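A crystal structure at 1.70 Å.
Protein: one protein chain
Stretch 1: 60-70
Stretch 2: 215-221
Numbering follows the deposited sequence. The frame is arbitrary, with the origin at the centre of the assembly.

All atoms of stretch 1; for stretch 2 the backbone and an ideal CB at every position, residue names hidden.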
ATOM      1  N   GLU A  60      15.998  -1.121  -7.101  1.00 18.32           N
ATOM      2  CA  GLU A  60      15.949   0.229  -6.547  1.00 18.42           C
ATOM      3  C   GLU A  60      14.765   0.379  -5.600  1.00 16.65           C
ATOM      4  O   GLU A  60      14.920   0.861  -4.469  1.00 18.97           O
ATOM      5  CB  GLU A  60      15.879   1.256  -7.675  1.00 19.10           C
ATOM      6  CG  GLU A  60      16.160   2.685  -7.235  1.00 20.14           C
ATOM      7  CD  GLU A  60      15.949   3.690  -8.356  1.00 27.35           C
ATOM      8  OE1 GLU A  60      15.781   4.891  -8.055  1.00 31.07           O
ATOM      9  OE2 GLU A  60      15.936   3.286  -9.539  1.00 25.00           O
ATOM     10  N   ARG A  61      13.575  -0.064  -6.030  1.00 17.65           N
ATOM     11  CA  ARG A  61      12.402   0.039  -5.161  1.00 25.38           C
ATOM     12  C   ARG A  61      12.565  -0.829  -3.922  1.00 19.06           C
ATOM     13  O   ARG A  61      12.133  -0.452  -2.824  1.00 18.46           O
ATOM     14  CB  ARG A  61      11.133  -0.377  -5.909  1.00 31.37           C
ATOM     15  CG  ARG A  61      10.834   0.367  -7.177  1.00 47.21           C
ATOM     16  CD  ARG A  61       9.357   0.673  -7.340  1.00 54.52           C
ATOM     17  NE  ARG A  61       9.173   1.854  -8.171  1.00 72.94           N
ATOM     18  CZ  ARG A  61       8.895   3.062  -7.713  1.00 70.38           C
ATOM     19  NH1 ARG A  61       8.751   3.271  -6.405  1.00 58.59           N
ATOM     20  NH2 ARG A  61       8.751   4.070  -8.547  1.00 58.49           N
ATOM     21  N   ALA A  62      13.216  -1.987  -4.078  1.00 15.01           N
ATOM     22  CA  ALA A  62      13.456  -2.867  -2.942  1.00 19.48           C
ATOM     23  C   ALA A  62      14.452  -2.266  -1.969  1.00 15.09           C
ATOM     24  O   ALA A  62      14.322  -2.459  -0.756  1.00 16.16           O
ATOM     25  CB  ALA A  62      13.948  -4.236  -3.426  1.00 16.48           C
ATOM     26  N   ALA A  63      15.448  -1.530  -2.463  1.00 18.64           N
ATOM     27  CA  ALA A  63      16.419  -0.948  -1.545  1.00 17.38           C
ATOM     28  C   ALA A  63      15.784   0.150  -0.699  1.00 16.76           C
ATOM     29  O   ALA A  63      16.051   0.245   0.504  1.00 14.68           O
ATOM     30  CB  ALA A  63      17.626  -0.414  -2.314  1.00 22.66           C
ATOM     31  N   VAL A  64      14.942   0.988  -1.311  1.00 17.58           N
ATOM     32  CA  VAL A  64      14.234   2.023  -0.558  1.00 16.05           C
ATOM     33  C   VAL A  64      13.339   1.383   0.487  1.00 15.70           C
ATOM     34  O   VAL A  64      13.317   1.794   1.655  1.00 20.12           O
ATOM     35  CB  VAL A  64      13.411   2.918  -1.504  1.00 22.51           C
ATOM     36  CG1 VAL A  64      12.520   3.876  -0.697  1.00 22.22           C
ATOM     37  CG2 VAL A  64      14.314   3.704  -2.430  1.00 17.82           C
ATOM     38  N   GLU A  65      12.572   0.372   0.065  1.00 16.59           N
ATOM     39  CA  GLU A  65      11.667  -0.330   0.964  1.00 18.49           C
ATOM     40  C   GLU A  65      12.427  -0.959   2.122  1.00 20.46           C
ATOM     41  O   GLU A  65      11.969  -0.922   3.270  1.00 16.69           O
ATOM     42  CB  GLU A  65      10.888  -1.389   0.183  1.00 18.14           C
ATOM     43  CG  GLU A  65      10.001  -2.277   1.043  1.00 25.93           C
ATOM     44  CD  GLU A  65       9.280  -3.332   0.238  1.00 29.36           C
ATOM     45  OE1 GLU A  65       9.776  -3.696  -0.855  1.00 33.81           O
ATOM     46  OE2 GLU A  65       8.221  -3.802   0.698  1.00 38.22           O
ATOM     47  N   GLY A  66      13.605  -1.520   1.846  1.00 19.66           N
ATOM     48  CA  GLY A  66      14.398  -2.096   2.916  1.00 20.09           C
ATOM     49  C   GLY A  66      14.847  -1.058   3.924  1.00 19.72           C
ATOM     50  O   GLY A  66      14.813  -1.297   5.132  1.00 17.94           O
ATOM     51  N   ARG A  67      15.279   0.108   3.441  1.00 21.17           N
ATOM     52  CA  ARG A  67      15.683   1.165   4.358  1.00 23.14           C
ATOM     53  C   ARG A  67      14.495   1.658   5.168  1.00 20.15           C
ATOM     54  O   ARG A  67      14.619   1.928   6.366  1.00 18.79           O
ATOM     55  CB  ARG A  67      16.331   2.319   3.588  1.00 21.08           C
ATOM     56  CG  ARG A  67      17.734   2.006   3.060  1.00 17.98           C
ATOM     57  CD  ARG A  67      18.441   3.257   2.510  1.00 17.75           C
ATOM     58  NE  ARG A  67      17.845   3.733   1.259  1.00 20.20           N
ATOM     59  CZ  ARG A  67      18.202   3.335   0.041  1.00 17.80           C
ATOM     60  NH1 ARG A  67      19.148   2.421  -0.122  1.00 20.83           N
ATOM     61  NH2 ARG A  67      17.593   3.838  -1.024  1.00 20.47           N
ATOM     62  N   LEU A  68      13.331   1.768   4.530  1.00 19.59           N
ATOM     63  CA  LEU A  68      12.136   2.199   5.244  1.00 20.75           C
ATOM     64  C   LEU A  68      11.759   1.204   6.338  1.00 20.23           C
ATOM     65  O   LEU A  68      11.501   1.593   7.483  1.00 21.97           O
ATOM     66  CB  LEU A  68      10.994   2.386   4.256  1.00 20.77           C
ATOM     67  CG  LEU A  68       9.702   2.792   4.936  1.00 22.65           C
ATOM     68  CD1 LEU A  68       9.843   4.198   5.472  1.00 23.26           C
ATOM     69  CD2 LEU A  68       8.610   2.693   3.928  1.00 25.23           C
ATOM     70  N   LEU A  69      11.739  -0.090   6.003  1.00 19.90           N
ATOM     71  CA  LEU A  69      11.368  -1.109   6.983  1.00 18.23           C
ATOM     72  C   LEU A  69      12.321  -1.117   8.175  1.00 16.43           C
ATOM     73  O   LEU A  69      11.895  -1.300   9.322  1.00 17.47           O
ATOM     74  CB  LEU A  69      11.340  -2.486   6.316  1.00 20.04           C
ATOM     75  CG  LEU A  69      10.193  -2.746   5.341  1.00 23.71           C
ATOM     76  CD1 LEU A  69      10.403  -4.074   4.599  1.00 19.01           C
ATOM     77  CD2 LEU A  69       8.879  -2.739   6.106  1.00 23.76           C
ATOM     78  N   ALA A  70      13.618  -0.934   7.920  1.00 19.60           N
ATOM     79  CA  ALA A  70      14.590  -0.959   9.010  1.00 22.69           C
ATOM     80  C   ALA A  70      14.361   0.183   9.994  1.00 26.40           C
ATOM     81  O   ALA A  70      14.412  -0.019  11.214  1.00 27.71           O
ATOM     82  CB  ALA A  70      16.007  -0.897   8.446  1.00 27.54           C
ATOM     83  N   UNK A 215       1.829  -4.707   5.617  1.00 22.05           N
ATOM     84  CA  UNK A 215       2.713  -5.212   4.578  1.00 29.25           C
ATOM     85  C   UNK A 215       2.761  -4.254   3.397  1.00 22.75           C
ATOM     86  O   UNK A 215       2.004  -3.278   3.319  1.00 20.73           O
ATOM     87  CB  UNK A 215       2.261  -6.599   4.118  1.00 29.25           C
ATOM     88  N   UNK A 216       3.668  -4.569   2.464  1.00 19.30           N
ATOM     89  CA  UNK A 216       3.804  -3.937   1.146  1.00 15.72           C
ATOM     90  C   UNK A 216       3.937  -2.419   1.265  1.00 17.60           C
ATOM     91  O   UNK A 216       3.035  -1.659   0.942  1.00 18.38           O
ATOM     92  CB  UNK A 216       2.603  -4.286   0.264  1.00 15.72           C
ATOM     93  N   UNK A 217       5.162  -2.042   1.629  1.00 20.91           N
ATOM     94  CA  UNK A 217       5.519  -0.657   1.918  1.00 17.32           C
ATOM     95  C   UNK A 217       6.137   0.074   0.724  1.00 18.92           C
ATOM     96  O   UNK A 217       6.802   1.102   0.914  1.00 21.39           O
ATOM     97  CB  UNK A 217       6.493  -0.617   3.097  1.00 17.32           C
ATOM     98  N   UNK A 218       5.938  -0.416  -0.506  1.00 22.91           N
ATOM     99  CA  UNK A 218       6.561   0.265  -1.647  1.00 19.80           C
ATOM    100  C   UNK A 218       5.896   1.598  -1.993  1.00 24.61           C
ATOM    101  O   UNK A 218       6.518   2.416  -2.675  1.00 23.03           O
ATOM    102  CB  UNK A 218       6.525  -0.649  -2.873  1.00 19.80           C
ATOM    103  N   UNK A 219       4.665   1.852  -1.549  1.00 16.27           N
ATOM    104  CA  UNK A 219       3.992   3.107  -1.880  1.00 20.26           C
ATOM    105  C   UNK A 219       4.219   4.200  -0.843  1.00 19.29           C
ATOM    106  O   UNK A 219       3.617   5.281  -0.953  1.00 24.56           O
ATOM    107  CB  UNK A 219       2.490   2.861  -2.037  1.00 20.26           C
ATOM    108  N   UNK A 220       5.058   3.948   0.161  1.00 18.62           N
ATOM    109  CA  UNK A 220       5.229   4.904   1.247  1.00 19.75           C
ATOM    110  C   UNK A 220       5.858   6.196   0.741  1.00 17.51           C
ATOM    111  O   UNK A 220       6.673   6.194  -0.186  1.00 18.02           O
ATOM    112  CB  UNK A 220       6.087   4.299   2.360  1.00 19.75           C
ATOM    113  N   UNK A 221       5.468   7.302   1.372  1.00 15.28           N
ATOM    114  CA  UNK A 221       5.881   8.644   0.988  1.00 19.90           C
ATOM    115  C   UNK A 221       5.528   9.597   2.118  1.00 18.96           C
ATOM    116  O   UNK A 221       4.564   9.370   2.849  1.00 17.03           O
ATOM    117  CB  UNK A 221       5.221   9.076  -0.323  1.00 19.90           C
TER

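Stretch 1 is a regular helix, and three of its side chains, E65, L68 and L69, offer stretch 2 a carboxylate flanked by aliphatic surface, with R61 lying farther along the same side.

Position 215 is extended, with phi/psi of -118/173, and its CA-to-CB bond points away from the helix. Nothing of stretch 1 lies within 5.5 Å of the ideal CB, so the visible atoms hardly restrict the choice. The deposited residue is L215, which makes no contact with the helix.

Position 216 also points away, but its backbone is distinctive: phi/psi of 54/78 is a left-handed conformation that strains most residues with a CB. Glycine would be easiest, and asparagine or aspartate is tolerated better than a beta-branched residue. The residue is D216. Its side chain makes no contact with the helix, D216 CB staying 5.6 Å from E65 OE2; the near approach is by the backbone, with D216 CA 4.4 Å from E65 OE2.

Position 217 aims its CB at the helix, and the surroundings are mixed. The ideal CB stands 4.0 Å from L68 CD2 and 4.4 Å from L69 CD2, but also 4.3 Å from E65 OE2. An apolar side chain, aliphatic or aromatic, would suit the two leucines, whereas an acid would bring a second negative charge close to E65. The residue is W217. With chi1 at -72° (m), its CD1 packs 3.5 Å from L69 CD2, while its CB lies 4.0 Å from L68 CD2. E65 OE2 is instead linked to the backbone through a water, which donates to E65 OE2 at 2.5 Å from its oxygen and accepts from W217 N at 3.0 Å, bridging an acceptor and a donor that stand 3.6 Å apart.

Position 218 is the second residue of a type I beta turn running from 217 to 220, and its phi/psi of -73/-19 fits that role. The CB points sideways, 4.9 Å from E65 OE1 and 5.7 Å from R61 NH1. A small or medium neutral side chain, polar or apolar, would suit, since a charge of either sign would have a like charge nearby as well as an opposite one. The residue is T218, chi1 53° (p), which places CG2 3.4 Å from E65 OE1. The methyl thus meets the carboxylate in van der Waals contact, and no direct hydrogen bond crosses between the stretches.

Position 219, third in the turn at -92/5, turns its CB away from the helix into space that stretch 1 leaves unrestricted. Polar residues common in turns would do well. The residue is T219, whose OG1 is hydrogen-bonded elsewhere in the structure.

Position 220 closes the turn through a weak hydrogen bond from its N to the O of 217, 3.4 Å long. Its ideal CB points toward the helix and is already 3.4 Å from L68 CD2, a tight approach that favours alanine or glycine. The residue is A220, whose methyl packs directly against L68.

Position 221 is extended and faces away, so many residues would serve. The residue is A221, without contact to the helix.

Stretch 2, residues 215-221: LDWTTAA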
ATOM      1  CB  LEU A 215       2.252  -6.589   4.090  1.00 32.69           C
ATOM      2  CG  LEU A 215       1.649  -7.538   5.123  1.00 40.31           C
ATOM      3  CD1 LEU A 215       0.851  -8.620   4.425  1.00 31.17           C
ATOM      4  CD2 LEU A 215       2.749  -8.144   5.981  1.00 43.28           C
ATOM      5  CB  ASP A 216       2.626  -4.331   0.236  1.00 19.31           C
ATOM      6  CG  ASP A 216       2.356  -5.840   0.274  1.00 33.13           C
ATOM      7  OD1 ASP A 216       3.274  -6.654   0.072  1.00 42.72           O
ATOM      8  OD2 ASP A 216       1.188  -6.204   0.487  1.00 34.25           O
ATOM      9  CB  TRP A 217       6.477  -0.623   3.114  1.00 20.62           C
ATOM     10  CG  TRP A 217       5.774  -0.943   4.407  1.00 18.21           C
ATOM     11  CD1 TRP A 217       5.615  -2.176   4.974  1.00 20.75           C
ATOM     12  CD2 TRP A 217       5.102  -0.018   5.262  1.00 14.70           C
ATOM     13  NE1 TRP A 217       4.890  -2.069   6.139  1.00 15.74           N
ATOM     14  CE2 TRP A 217       4.564  -0.755   6.338  1.00 15.57           C
ATOM     15  CE3 TRP A 217       4.918   1.362   5.236  1.00 17.35           C
ATOM     16  CZ2 TRP A 217       3.856  -0.157   7.375  1.00 19.37           C
ATOM     17  CZ3 TRP A 217       4.197   1.956   6.257  1.00 15.17           C
ATOM     18  CH2 TRP A 217       3.674   1.200   7.313  1.00 18.90           C
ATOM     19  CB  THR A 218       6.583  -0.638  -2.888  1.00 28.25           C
ATOM     20  OG1 THR A 218       5.266  -1.131  -3.177  1.00 25.60           O
ATOM     21  CG2 THR A 218       7.527  -1.817  -2.660  1.00 29.36           C
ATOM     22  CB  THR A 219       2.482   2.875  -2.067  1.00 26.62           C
ATOM     23  OG1 THR A 219       1.939   2.197  -0.924  1.00 24.25           O
ATOM     24  CG2 THR A 219       2.218   2.025  -3.297  1.00 19.30           C
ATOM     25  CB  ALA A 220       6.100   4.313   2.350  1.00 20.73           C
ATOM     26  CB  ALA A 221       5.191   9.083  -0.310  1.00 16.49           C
TER
HETATM   27  O   HOH W   1       6.849  -4.276   2.682  1.00 26.42           O
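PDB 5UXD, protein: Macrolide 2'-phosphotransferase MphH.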